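Local atomic coordinates of KLLA0F20702p (Kluyveromyces lactis, PDB entry 5Y5A), a protein that probably helps recruit telomerase to telomeres by binding Cdc13, as the Est1 component of yeast telomerase. Residues Ile226-Val231 against Glu236-Arg241; Leu140-Tyr145 against Ser153-Lys158; Ser390-Leu395 against Leu440-Arg445; Gly370-Tyr375 against His436-Lys441. All coordinates share one frame; numbering follows the deposited sequence.

Contact 1 of 4, residues Ile226-Val231 against Glu236-Arg241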
loop_
_atom_site.group_PDB
_atom_site.type_symbol
_atom_site.label_atom_id
_atom_site.label_comp_id
_atom_site.label_asym_id
_atom_site.label_seq_id
_atom_site.Cartn_x
_atom_site.Cartn_y
_atom_site.Cartn_z
ATOM N N ILE A 226 4.323 -1.925 -11.208
ATOM C CA ILE A 226 5.619 -2.521 -11.465
ATOM C C ILE A 226 6.677 -1.889 -10.563
ATOM O O ILE A 226 7.506 -2.595 -9.990
ATOM C CB ILE A 226 6.016 -2.381 -12.934
ATOM C CG1 ILE A 226 4.960 -3.050 -13.815
ATOM C CG2 ILE A 226 7.366 -3.024 -13.174
ATOM C CD1 ILE A 226 5.173 -2.833 -15.301
ATOM N N ALA A 227 6.626 -0.567 -10.411
ATOM C CA ALA A 227 7.545 0.133 -9.512
ATOM C C ALA A 227 7.450 -0.389 -8.070
ATOM O O ALA A 227 8.471 -0.621 -7.425
ATOM C CB ALA A 227 7.279 1.629 -9.553
ATOM N N SER A 228 6.226 -0.568 -7.574
ATOM C CA SER A 228 5.987 -1.132 -6.243
ATOM C C SER A 228 6.495 -2.557 -6.126
ATOM O O SER A 228 6.929 -2.994 -5.069
ATOM C CB SER A 228 4.496 -1.121 -5.907
ATOM O OG SER A 228 4.005 0.196 -5.807
ATOM N N THR A 229 6.404 -3.302 -7.213
ATOM C CA THR A 229 6.792 -4.694 -7.161
ATOM C C THR A 229 8.306 -4.812 -6.951
ATOM O O THR A 229 8.747 -5.519 -6.050
ATOM C CB THR A 229 6.333 -5.435 -8.432
ATOM O OG1 THR A 229 4.900 -5.444 -8.464
ATOM C CG2 THR A 229 6.833 -6.869 -8.447
ATOM N N ILE A 230 9.099 -4.086 -7.732
ATOM C CA ILE A 230 10.552 -4.267 -7.672
ATOM C C ILE A 230 11.220 -3.640 -6.437
ATOM O O ILE A 230 12.278 -4.107 -6.008
ATOM C CB ILE A 230 11.242 -3.717 -8.943
ATOM C CG1 ILE A 230 11.022 -2.210 -9.096
ATOM C CG2 ILE A 230 10.748 -4.460 -10.179
ATOM C CD1 ILE A 230 11.825 -1.591 -10.239
ATOM N N VAL A 231 10.627 -2.582 -5.881
ATOM C CA VAL A 231 11.114 -1.985 -4.629
ATOM C C VAL A 231 9.939 -1.546 -3.758
ATOM O O VAL A 231 9.622 -0.354 -3.673
ATOM C CB VAL A 231 12.028 -0.756 -4.851
ATOM C CG1 VAL A 231 12.730 -0.403 -3.554
ATOM C CG2 VAL A 231 13.050 -1.001 -5.945
ATOM N N GLU A 236 6.637 6.392 -1.937
ATOM C CA GLU A 236 6.178 7.353 -2.933
ATOM C C GLU A 236 5.320 6.705 -4.016
ATOM O O GLU A 236 4.406 7.330 -4.551
ATOM C CB GLU A 236 7.368 8.072 -3.569
ATOM C CG GLU A 236 6.991 9.341 -4.324
ATOM C CD GLU A 236 6.511 10.461 -3.408
ATOM O OE1 GLU A 236 6.871 10.462 -2.208
ATOM O OE2 GLU A 236 5.778 11.350 -3.896
ATOM N N THR A 237 5.602 5.445 -4.325
ATOM C CA THR A 237 4.824 4.725 -5.322
ATOM C C THR A 237 3.369 4.560 -4.894
ATOM O O THR A 237 2.460 4.712 -5.695
ATOM C CB THR A 237 5.402 3.338 -5.586
ATOM O OG1 THR A 237 6.825 3.431 -5.711
ATOM C CG2 THR A 237 4.809 2.774 -6.859
ATOM N N PHE A 238 3.167 4.227 -3.627
ATOM C CA PHE A 238 1.823 4.100 -3.068
ATOM C C PHE A 238 1.137 5.459 -3.035
ATOM O O PHE A 238 -0.056 5.567 -3.303
ATOM C CB PHE A 238 1.879 3.492 -1.654
ATOM C CG PHE A 238 2.402 2.084 -1.622
ATOM C CD1 PHE A 238 3.769 1.839 -1.563
ATOM C CD2 PHE A 238 1.531 1.003 -1.645
ATOM C CE1 PHE A 238 4.257 0.538 -1.533
ATOM C CE2 PHE A 238 2.011 -0.297 -1.610
ATOM C CZ PHE A 238 3.375 -0.530 -1.556
ATOM N N LEU A 239 1.902 6.499 -2.713
ATOM C CA LEU A 239 1.351 7.849 -2.669
ATOM C C LEU A 239 0.757 8.238 -4.021
ATOM O O LEU A 239 -0.366 8.744 -4.103
ATOM C CB LEU A 239 2.417 8.871 -2.263
ATOM C CG LEU A 239 1.826 10.278 -2.127
ATOM C CD1 LEU A 239 1.188 10.468 -0.752
ATOM C CD2 LEU A 239 2.844 11.366 -2.408
ATOM N N GLN A 240 1.509 7.988 -5.082
ATOM C CA GLN A 240 1.077 8.398 -6.410
ATOM C C GLN A 240 -0.122 7.573 -6.863
ATOM O O GLN A 240 -1.015 8.080 -7.542
ATOM C CB GLN A 240 2.228 8.284 -7.403
ATOM C CG GLN A 240 3.360 9.264 -7.132
ATOM C CD GLN A 240 2.917 10.723 -7.216
ATOM O OE1 GLN A 240 2.070 11.088 -8.039
ATOM N NE2 GLN A 240 3.494 11.562 -6.362
ATOM N N ARG A 241 -0.157 6.309 -6.455
ATOM C CA ARG A 241 -1.315 5.465 -6.722
ATOM C C ARG A 241 -2.563 6.037 -6.059
ATOM O O ARG A 241 -3.641 6.083 -6.654
ATOM C CB ARG A 241 -1.075 4.046 -6.223
ATOM C CG ARG A 241 -0.816 3.056 -7.324
ATOM C CD ARG A 241 -1.283 1.688 -6.913
ATOM N NE ARG A 241 -0.527 1.232 -5.761
ATOM C CZ ARG A 241 0.672 0.671 -5.846
ATOM N NH1 ARG A 241 1.299 0.282 -4.744
ATOM N NH2 ARG A 241 1.242 0.497 -7.034
HETATM O O HOH W 1 7.424 1.125 -4.036
#
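Ser228 and Arg241 face each other across an antiparallel helix hairpin, made by helices 218-230 and 235-247 and consistent with the TPR-like clan of this Est1 DNA/RNA-binding family. The two short segments run at 157°, their axes 9.5 Å apart. Arg241 NH1 donates to Ser228 OG over 2.9 Å, though the bond is bent to 138°, and OG is modelled too near the methyl of Thr237 for its exact place to be trusted. OG comes to the edge of the guanidinium, near its plane. The apolar part lies beside it: Thr237 CG2, anti to the backbone N, packs on Ala227 CB at 3.8 Å, and OG1, beside that N, is the atom that meets a bridging water.

Further out, the aromatic ring of Phe238 has Arg241 NH1 over one face, 3.1 Å above its plane and offset toward the rim, with Ser228 OG over the same face. The arginine chain bends at chi3 (-63°) and its head is held at several points: NH2 forms a salt bridge with Asp225, and NE bonds to Gln257 of helix 251-263. A leucine in place of Arg241 has no donors, and would probably leave the Asp225 carboxylate without its charged mate and Ser228 OG and Gln257 OE1 without this bonding partner. Ser228 OG is also bonded to Leu224 O, one turn earlier. Where helix 218-230 gives out, the water joins the two helices, donating to Val231 O at 2.7 Å and accepting from Thr237 OG1 at 2.9 Å.

Contact 2 of 4, residues Leu140-Tyr145 against Ser153-Lys158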
loop_
_atom_site.group_PDB
_atom_site.type_symbol
_atom_site.label_atom_id
_atom_site.label_comp_id
_atom_site.label_asym_id
_atom_site.label_seq_id
_atom_site.Cartn_x
_atom_site.Cartn_y
_atom_site.Cartn_z
ATOM N N LEU A 140 18.226 1.296 -21.486
ATOM C CA LEU A 140 19.670 1.321 -21.302
ATOM C C LEU A 140 20.081 0.308 -20.249
ATOM O O LEU A 140 20.967 -0.514 -20.475
ATOM C CB LEU A 140 20.147 2.716 -20.892
ATOM C CG LEU A 140 21.617 2.806 -20.467
ATOM C CD1 LEU A 140 22.540 2.541 -21.647
ATOM C CD2 LEU A 140 21.942 4.145 -19.827
ATOM N N ILE A 141 19.412 0.371 -19.104
ATOM C CA ILE A 141 19.734 -0.471 -17.964
ATOM C C ILE A 141 19.577 -1.953 -18.285
ATOM O O ILE A 141 20.492 -2.743 -18.063
ATOM C CB ILE A 141 18.855 -0.113 -16.757
ATOM C CG1 ILE A 141 19.288 1.235 -16.180
ATOM C CG2 ILE A 141 18.932 -1.192 -15.695
ATOM C CD1 ILE A 141 18.330 1.785 -15.147
ATOM N N PHE A 142 18.433 -2.310 -18.822
ATOM C CA PHE A 142 18.141 -3.679 -19.153
ATOM C C PHE A 142 18.969 -4.228 -20.304
ATOM O O PHE A 142 19.033 -5.423 -20.506
ATOM C CB PHE A 142 16.663 -3.819 -19.465
ATOM C CG PHE A 142 15.794 -3.919 -18.251
ATOM C CD1 PHE A 142 15.385 -2.799 -17.591
ATOM C CD2 PHE A 142 15.389 -5.138 -17.779
ATOM C CE1 PHE A 142 14.593 -2.882 -16.478
ATOM C CE2 PHE A 142 14.591 -5.229 -16.666
ATOM C CZ PHE A 142 14.194 -4.098 -16.017
ATOM N N ALA A 143 19.594 -3.344 -21.061
ATOM C CA ALA A 143 20.424 -3.749 -22.195
ATOM C C ALA A 143 21.838 -4.123 -21.761
ATOM O O ALA A 143 22.487 -4.962 -22.387
ATOM C CB ALA A 143 20.474 -2.644 -23.240
ATOM N N ASN A 144 22.314 -3.491 -20.693
ATOM C CA ASN A 144 23.665 -3.737 -20.193
ATOM C C ASN A 144 23.751 -4.838 -19.137
ATOM O O ASN A 144 24.691 -5.632 -19.131
ATOM C CB ASN A 144 24.254 -2.452 -19.610
ATOM C CG ASN A 144 24.822 -1.536 -20.668
ATOM O OD1 ASN A 144 26.021 -1.568 -20.953
ATOM N ND2 ASN A 144 23.966 -0.708 -21.254
ATOM N N TYR A 145 22.771 -4.882 -18.240
ATOM C CA TYR A 145 22.894 -5.728 -17.061
ATOM C C TYR A 145 21.732 -6.705 -16.890
ATOM O O TYR A 145 20.587 -6.399 -17.233
ATOM C CB TYR A 145 23.033 -4.847 -15.815
ATOM C CG TYR A 145 24.081 -3.758 -15.959
ATOM C CD1 TYR A 145 25.436 -4.068 -15.968
ATOM C CD2 TYR A 145 23.716 -2.420 -16.091
ATOM C CE1 TYR A 145 26.397 -3.080 -16.102
ATOM C CE2 TYR A 145 24.672 -1.425 -16.224
ATOM C CZ TYR A 145 26.008 -1.762 -16.228
ATOM O OH TYR A 145 26.966 -0.784 -16.359
ATOM N N SER A 153 11.816 -12.256 -13.075
ATOM C CA SER A 153 12.267 -12.489 -14.444
ATOM C C SER A 153 11.334 -11.913 -15.508
ATOM O O SER A 153 11.781 -11.471 -16.565
ATOM C CB SER A 153 12.437 -13.987 -14.672
ATOM O OG SER A 153 11.287 -14.687 -14.232
ATOM N N ASP A 154 10.039 -11.916 -15.224
ATOM C CA ASP A 154 9.041 -11.471 -16.188
ATOM C C ASP A 154 8.949 -9.956 -16.286
ATOM O O ASP A 154 8.122 -9.432 -17.030
ATOM C CB ASP A 154 7.678 -12.035 -15.814
ATOM C CG ASP A 154 7.288 -11.692 -14.396
ATOM O OD1 ASP A 154 7.685 -12.437 -13.474
ATOM O OD2 ASP A 154 6.595 -10.674 -14.198
ATOM N N THR A 155 9.786 -9.256 -15.525
ATOM C CA THR A 155 9.787 -7.797 -15.525
ATOM C C THR A 155 10.156 -7.239 -16.894
ATOM O O THR A 155 9.534 -6.292 -17.379
ATOM C CB THR A 155 10.756 -7.238 -14.477
ATOM O OG1 THR A 155 10.229 -7.474 -13.168
ATOM C CG2 THR A 155 10.954 -5.740 -14.663
ATOM N N ARG A 156 11.139 -7.823 -17.556
ATOM C CA ARG A 156 11.504 -7.366 -18.884
ATOM C C ARG A 156 10.297 -7.466 -19.771
ATOM O O ARG A 156 9.957 -6.538 -20.456
ATOM C CB ARG A 156 12.585 -8.244 -19.487
ATOM C CG ARG A 156 13.986 -7.751 -19.278
ATOM C CD ARG A 156 14.987 -8.705 -19.894
ATOM N NE ARG A 156 16.133 -7.955 -20.353
ATOM C CZ ARG A 156 17.334 -8.035 -19.812
ATOM N NH1 ARG A 156 18.400 -7.732 -20.520
ATOM N NH2 ARG A 156 17.472 -8.421 -18.568
ATOM N N SER A 157 9.647 -8.611 -19.756
ATOM C CA SER A 157 8.468 -8.808 -20.590
ATOM C C SER A 157 7.445 -7.699 -20.392
ATOM O O SER A 157 6.970 -7.102 -21.356
ATOM C CB SER A 157 7.825 -10.163 -20.284
ATOM O OG SER A 157 8.799 -11.189 -20.231
ATOM N N LYS A 158 7.116 -7.422 -19.134
ATOM C CA LYS A 158 6.115 -6.411 -18.797
ATOM C C LYS A 158 6.468 -5.012 -19.282
ATOM O O LYS A 158 5.595 -4.152 -19.375
ATOM C CB LYS A 158 5.898 -6.361 -17.286
ATOM C CG LYS A 158 5.204 -7.568 -16.702
ATOM C CD LYS A 158 4.972 -7.358 -15.217
ATOM C CE LYS A 158 4.252 -8.530 -14.594
ATOM N NZ LYS A 158 4.053 -8.324 -13.134
#
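Leu140 O, two residues before the Phe142 that meets Thr155 and Arg156, is gripped by three N-H groups: the backbone N of Ala143 and of Asn144, and the side-chain ND2 of Asn144. The last bond spans 3.1 Å from Asn144 ND2 to Leu140 O and is nearly straight at 174°. It leaves in the plane of the amide but reaches the oxygen tilted out of the carbonyl plane, and it folds the Asn144 head back onto the last turn of helix 113-144.

Across the contact Phe142 does most of the touching. Arg156 runs past it in the opposite direction, its CG lying 3.3 Å from Phe142 CD2; the guanidinium is modelled too close to the Phe142 carbonyl for its exact turn to be trusted. The Thr155 side chain crosses that of Phe142 at about a right angle. With chi1 at -71° its methyl is anti to the backbone N, which puts CG2 3.9 Å from Phe142 CZ, while OG1 bonds to Pro152 O.

This is plain helix-loop-helix packing in the Est1 family region, of the TPR clan, closing the loop between helix 113-144 and the short helix 155-158. Helix 179-206 packs on Ile141 and Phe142, helix 33-53 on Leu140 and Ile141.

Contact 3 of 4, residues Ser390-Leu395 against Leu440-Arg445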
loop_
_atom_site.group_PDB
_atom_site.type_symbol
_atom_site.label_atom_id
_atom_site.label_comp_id
_atom_site.label_asym_id
_atom_site.label_seq_id
_atom_site.Cartn_x
_atom_site.Cartn_y
_atom_site.Cartn_z
ATOM N N SER A 390 -7.837 7.513 25.022
ATOM C CA SER A 390 -8.176 7.740 23.618
ATOM C C SER A 390 -7.521 6.699 22.721
ATOM O O SER A 390 -8.160 6.148 21.830
ATOM C CB SER A 390 -7.748 9.141 23.166
ATOM O OG SER A 390 -8.520 10.135 23.807
ATOM N N GLU A 391 -6.241 6.445 22.961
ATOM C CA GLU A 391 -5.502 5.431 22.219
ATOM C C GLU A 391 -6.088 4.040 22.485
ATOM O O GLU A 391 -6.223 3.227 21.572
ATOM C CB GLU A 391 -4.012 5.489 22.591
ATOM C CG GLU A 391 -3.126 4.484 21.867
ATOM C CD GLU A 391 -1.641 4.823 21.970
ATOM O OE1 GLU A 391 -0.810 3.891 21.929
ATOM O OE2 GLU A 391 -1.301 6.022 22.079
ATOM N N THR A 392 -6.455 3.778 23.734
ATOM C CA THR A 392 -7.061 2.501 24.112
ATOM C C THR A 392 -8.426 2.306 23.437
ATOM O O THR A 392 -8.764 1.196 22.990
ATOM C CB THR A 392 -7.214 2.405 25.646
ATOM O OG1 THR A 392 -5.922 2.498 26.249
ATOM C CG2 THR A 392 -7.869 1.096 26.069
ATOM N N LYS A 393 -9.202 3.385 23.354
ATOM C CA LYS A 393 -10.508 3.341 22.694
ATOM C C LYS A 393 -10.383 2.940 21.219
ATOM O O LYS A 393 -11.239 2.230 20.692
ATOM C CB LYS A 393 -11.222 4.696 22.803
ATOM C CG LYS A 393 -11.756 5.032 24.185
ATOM C CD LYS A 393 -12.879 4.096 24.574
ATOM C CE LYS A 393 -13.473 4.471 25.920
ATOM N NZ LYS A 393 -14.589 3.551 26.276
ATOM N N PHE A 394 -9.321 3.395 20.557
ATOM C CA PHE A 394 -9.111 3.064 19.144
ATOM C C PHE A 394 -8.771 1.585 19.005
ATOM O O PHE A 394 -9.290 0.897 18.132
ATOM C CB PHE A 394 -7.997 3.925 18.524
ATOM C CG PHE A 394 -7.939 3.854 17.005
ATOM C CD1 PHE A 394 -9.013 3.359 16.269
ATOM C CD2 PHE A 394 -6.806 4.272 16.320
ATOM C CE1 PHE A 394 -8.965 3.293 14.879
ATOM C CE2 PHE A 394 -6.745 4.207 14.922
ATOM C CZ PHE A 394 -7.828 3.715 14.205
ATOM N N LEU A 395 -7.888 1.113 19.873
ATOM C CA LEU A 395 -7.448 -0.274 19.867
ATOM C C LEU A 395 -8.640 -1.199 20.131
ATOM O O LEU A 395 -8.769 -2.258 19.513
ATOM C CB LEU A 395 -6.347 -0.469 20.910
ATOM C CG LEU A 395 -5.269 -1.537 20.721
ATOM C CD1 LEU A 395 -4.719 -1.540 19.309
ATOM C CD2 LEU A 395 -4.153 -1.285 21.720
ATOM N N LEU A 440 0.121 -6.822 21.608
ATOM C CA LEU A 440 0.117 -8.167 22.174
ATOM C C LEU A 440 -0.534 -8.197 23.553
ATOM O O LEU A 440 -1.320 -9.094 23.851
ATOM C CB LEU A 440 1.546 -8.712 22.265
ATOM C CG LEU A 440 1.699 -10.050 22.991
ATOM C CD1 LEU A 440 0.905 -11.144 22.286
ATOM C CD2 LEU A 440 3.161 -10.440 23.117
ATOM N N LYS A 441 -0.209 -7.218 24.396
ATOM C CA LYS A 441 -0.771 -7.191 25.743
ATOM C C LYS A 441 -2.278 -6.948 25.720
ATOM O O LYS A 441 -3.014 -7.591 26.457
ATOM C CB LYS A 441 -0.072 -6.135 26.599
ATOM C CG LYS A 441 1.363 -6.514 26.935
ATOM C CD LYS A 441 2.151 -5.355 27.523
ATOM C CE LYS A 441 3.588 -5.772 27.845
ATOM N NZ LYS A 441 4.427 -4.627 28.311
ATOM N N PHE A 442 -2.730 -6.024 24.876
ATOM C CA PHE A 442 -4.158 -5.756 24.731
ATOM C C PHE A 442 -4.899 -7.009 24.245
ATOM O O PHE A 442 -5.965 -7.355 24.759
ATOM C CB PHE A 442 -4.397 -4.591 23.753
ATOM C CG PHE A 442 -5.841 -4.158 23.658
ATOM C CD1 PHE A 442 -6.726 -4.812 22.815
ATOM C CD2 PHE A 442 -6.313 -3.096 24.421
ATOM C CE1 PHE A 442 -8.055 -4.419 22.727
ATOM C CE2 PHE A 442 -7.635 -2.695 24.333
ATOM C CZ PHE A 442 -8.510 -3.361 23.480
ATOM N N ALA A 443 -4.321 -7.667 23.244
ATOM C CA ALA A 443 -4.911 -8.853 22.638
ATOM C C ALA A 443 -5.017 -10.010 23.631
ATOM O O ALA A 443 -6.036 -10.691 23.690
ATOM C CB ALA A 443 -4.095 -9.273 21.415
ATOM N N HIS A 444 -3.955 -10.211 24.405
ATOM C CA HIS A 444 -3.895 -11.229 25.460
ATOM C C HIS A 444 -4.940 -11.022 26.548
ATOM O O HIS A 444 -5.352 -11.970 27.225
ATOM C CB HIS A 444 -2.509 -11.225 26.095
ATOM C CG HIS A 444 -1.556 -12.204 25.492
ATOM N ND1 HIS A 444 -0.198 -12.156 25.720
ATOM C CD2 HIS A 444 -1.766 -13.284 24.697
ATOM C CE1 HIS A 444 0.394 -13.152 25.082
ATOM N NE2 HIS A 444 -0.541 -13.850 24.454
ATOM N N ARG A 445 -5.360 -9.775 26.721
ATOM C CA ARG A 445 -6.327 -9.434 27.755
ATOM C C ARG A 445 -7.730 -9.157 27.200
ATOM O O ARG A 445 -8.644 -8.832 27.953
ATOM C CB ARG A 445 -5.808 -8.237 28.554
ATOM C CG ARG A 445 -4.673 -8.619 29.499
ATOM C CD ARG A 445 -3.759 -7.447 29.850
ATOM N NE ARG A 445 -2.609 -7.923 30.614
ATOM C CZ ARG A 445 -1.551 -8.522 30.074
ATOM N NH1 ARG A 445 -1.489 -8.708 28.759
ATOM N NH2 ARG A 445 -0.551 -8.932 30.847
#
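Leu395, in helix 385-410, and Phe442, in the short helix 437-444, are the residues of closest backbone approach, with Leu395 CA and Phe442 CA 8.0 Å apart. Side chains fill this gap. Phe442 extends toward the other helix, CG anti to the backbone N (chi1 -174°), and turns one ring face to Leu395. There Leu395 CG makes a CH-pi contact, 4.1 Å from the ring centroid and 14° off the normal. Its CD2 methyl lies nearer the root of the aromatic side chain, 3.9 Å from Phe442 CG. Thr392 takes the edge instead: its CG2, near the ring plane, is 4.2 Å from Phe442 CE2, and its OG1 bonds back to Ile388 O. An alanine in place of Phe442 is likely to leave a gap beside Leu395 and deprive the Thr392 methyl of its partner.

Arg445 NH1 donates to Lys441 O, 3.0 Å away and in the guanidinium plane. Phe399 also meets the Phe442 ring, while Leu440, Lys441 and His444 pack on the bound peptide, presumably from Cdc13. The whole is apolar interhelical packing of an all-helical domain, in which a short helix rests on a long one and contributes to the peptide-binding surface.

Contact 4 of 4, residues Gly370-Tyr375 against His436-Lys441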
loop_
_atom_site.group_PDB
_atom_site.type_symbol
_atom_site.label_atom_id
_atom_site.label_comp_id
_atom_site.label_asym_id
_atom_site.label_seq_id
_atom_site.Cartn_x
_atom_site.Cartn_y
_atom_site.Cartn_z
ATOM N N GLY A 370 -2.916 -0.339 9.848
ATOM C CA GLY A 370 -2.040 0.778 9.554
ATOM C C GLY A 370 -2.472 2.059 10.247
ATOM O O GLY A 370 -1.642 2.807 10.743
ATOM N N SER A 371 -3.776 2.297 10.304
ATOM C CA SER A 371 -4.299 3.515 10.908
ATOM C C SER A 371 -4.005 3.661 12.396
ATOM O O SER A 371 -4.009 4.781 12.919
ATOM C CB SER A 371 -5.804 3.604 10.682
ATOM O OG SER A 371 -6.059 3.979 9.336
ATOM N N PHE A 372 -3.764 2.549 13.088
ATOM C CA PHE A 372 -3.397 2.637 14.503
ATOM C C PHE A 372 -2.024 3.290 14.626
ATOM O O PHE A 372 -1.762 4.036 15.572
ATOM C CB PHE A 372 -3.397 1.255 15.185
ATOM C CG PHE A 372 -2.911 1.287 16.626
ATOM C CD1 PHE A 372 -3.744 1.729 17.646
ATOM C CD2 PHE A 372 -1.630 0.869 16.953
ATOM C CE1 PHE A 372 -3.309 1.766 18.960
ATOM C CE2 PHE A 372 -1.178 0.905 18.275
ATOM C CZ PHE A 372 -2.018 1.354 19.278
ATOM N N HIS A 373 -1.148 3.014 13.666
ATOM C CA HIS A 373 0.185 3.607 13.685
ATOM C C HIS A 373 0.155 5.011 13.082
ATOM O O HIS A 373 0.970 5.843 13.436
ATOM C CB HIS A 373 1.186 2.716 12.949
ATOM C CG HIS A 373 1.265 1.327 13.505
ATOM N ND1 HIS A 373 2.134 0.980 14.517
ATOM C CD2 HIS A 373 0.558 0.209 13.212
ATOM C CE1 HIS A 373 1.970 -0.296 14.815
ATOM N NE2 HIS A 373 1.023 -0.789 14.037
ATOM N N MET A 374 -0.786 5.273 12.178
ATOM C CA MET A 374 -1.036 6.652 11.751
ATOM C C MET A 374 -1.397 7.482 12.990
ATOM O O MET A 374 -0.854 8.565 13.207
ATOM C CB MET A 374 -2.158 6.727 10.709
ATOM C CG MET A 374 -1.864 5.973 9.406
ATOM S SD MET A 374 -0.378 6.563 8.555
ATOM C CE MET A 374 -0.979 8.105 7.859
ATOM N N TYR A 375 -2.318 6.950 13.792
ATOM C CA TYR A 375 -2.731 7.577 15.043
ATOM C C TYR A 375 -1.529 7.951 15.921
ATOM O O TYR A 375 -1.474 9.056 16.464
ATOM C CB TYR A 375 -3.680 6.643 15.826
ATOM C CG TYR A 375 -4.225 7.225 17.126
ATOM C CD1 TYR A 375 -3.419 7.349 18.249
ATOM C CD2 TYR A 375 -5.552 7.640 17.227
ATOM C CE1 TYR A 375 -3.897 7.880 19.426
ATOM C CE2 TYR A 375 -6.044 8.174 18.412
ATOM C CZ TYR A 375 -5.207 8.285 19.506
ATOM O OH TYR A 375 -5.668 8.805 20.688
ATOM N N HIS A 436 4.152 -6.034 18.118
ATOM C CA HIS A 436 4.112 -4.876 19.006
ATOM C C HIS A 436 3.670 -5.294 20.412
ATOM O O HIS A 436 2.570 -5.804 20.609
ATOM C CB HIS A 436 3.186 -3.800 18.431
ATOM C CG HIS A 436 3.476 -3.468 17.001
ATOM N ND1 HIS A 436 4.547 -2.686 16.619
ATOM C CD2 HIS A 436 2.854 -3.832 15.852
ATOM C CE1 HIS A 436 4.567 -2.577 15.305
ATOM N NE2 HIS A 436 3.558 -3.275 14.813
ATOM N N LYS A 437 4.543 -5.073 21.383
ATOM C CA LYS A 437 4.285 -5.483 22.757
ATOM C C LYS A 437 2.965 -4.944 23.309
ATOM O O LYS A 437 2.199 -5.685 23.920
ATOM C CB LYS A 437 5.441 -5.049 23.650
ATOM C CG LYS A 437 6.719 -5.810 23.354
ATOM C CD LYS A 437 6.428 -7.298 23.214
ATOM C CE LYS A 437 7.705 -8.104 23.033
ATOM N NZ LYS A 437 7.412 -9.549 22.853
ATOM N N ASN A 438 2.699 -3.660 23.086
ATOM C CA ASN A 438 1.462 -3.058 23.563
ATOM C C ASN A 438 0.226 -3.711 22.936
ATOM O O ASN A 438 -0.800 -3.875 23.591
ATOM C CB ASN A 438 1.464 -1.551 23.286
ATOM C CG ASN A 438 1.731 -1.217 21.813
ATOM O OD1 ASN A 438 2.584 -1.829 21.167
ATOM N ND2 ASN A 438 1.003 -0.235 21.286
ATOM N N VAL A 439 0.324 -4.080 21.661
ATOM C CA VAL A 439 -0.808 -4.679 20.970
ATOM C C VAL A 439 -0.993 -6.116 21.447
ATOM O O VAL A 439 -2.114 -6.560 21.686
ATOM C CB VAL A 439 -0.628 -4.631 19.439
ATOM C CG1 VAL A 439 -1.783 -5.335 18.739
ATOM C CG2 VAL A 439 -0.520 -3.190 18.980
ATOM N N LEU A 440 0.121 -6.822 21.608
ATOM C CA LEU A 440 0.117 -8.167 22.174
ATOM C C LEU A 440 -0.534 -8.197 23.553
ATOM O O LEU A 440 -1.320 -9.094 23.851
ATOM C CB LEU A 440 1.546 -8.712 22.265
ATOM C CG LEU A 440 1.699 -10.050 22.991
ATOM C CD1 LEU A 440 0.905 -11.144 22.286
ATOM C CD2 LEU A 440 3.161 -10.440 23.117
ATOM N N LYS A 441 -0.209 -7.218 24.396
ATOM C CA LYS A 441 -0.771 -7.191 25.743
ATOM C C LYS A 441 -2.278 -6.948 25.720
ATOM O O LYS A 441 -3.014 -7.591 26.457
ATOM C CB LYS A 441 -0.072 -6.135 26.599
ATOM C CG LYS A 441 1.363 -6.514 26.935
ATOM C CD LYS A 441 2.151 -5.355 27.523
ATOM C CE LYS A 441 3.588 -5.772 27.845
ATOM N NZ LYS A 441 4.427 -4.627 28.311
#
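His373 and His436 bring helix 339-379 against the start of helix 437-444, in the helical Est1 DNA/RNA-binding region; His436 occupies the N-cap position of the short helix. The aromatic contact is an oblique one, with ring centroids 4.6 Å apart and planes at 50°. His373 CE1 stands 3.3 Å above the plane of the His436 ring, toward its rim, and is closest to His436 NE2, at 3.4 Å.

Polar partners outside the pair help to fix both rings. His436 NE2 is bonded to Pro493 O, which implies a proton on that nitrogen, whereas His373 NE2 is bonded to Trp432 NE1 and so probably acts as acceptor there. Trp432 also meets both imidazoles with its own ring. Nearby, Lys437 NZ bonds to the backbone of the bound peptide.

The apolar part belongs to Phe372, whose CE2 lies 4.2 Å from Val439 CG2. Leu395 and Ile398 of helix 385-410 pack on the same phenylalanine.

An amide-aromatic contact completes the set. Asn438 CG sits between its backbone N and carbonyl carbon (chi1 54°), and the amide, tilted 36° against the ring, brings ND2 to the edge of Phe372, 3.9 Å from CE2.

From the N terminus, contact 2 comes first and closes the short loop between helices 113-144 and 155-158 in the Est1 family region. Contact 1 follows in series, closing the tight turn between helices 218-230 and 235-247; the two touch where Ile226 packs on Lys158 and Ile230 on Thr155. Contacts 4 and 3 close much longer, overlapping loops. They open in succession on helices 339-379 and 385-410, end together on helix 437-444, share Leu440 and Lys441, and meet directly, for instance Ser390 and Glu391 on Tyr375. Contacts 2 and 3, with centres about 47 Å apart, lie on opposite sides of the chain's centre, and contact 1 lies closer to that centre.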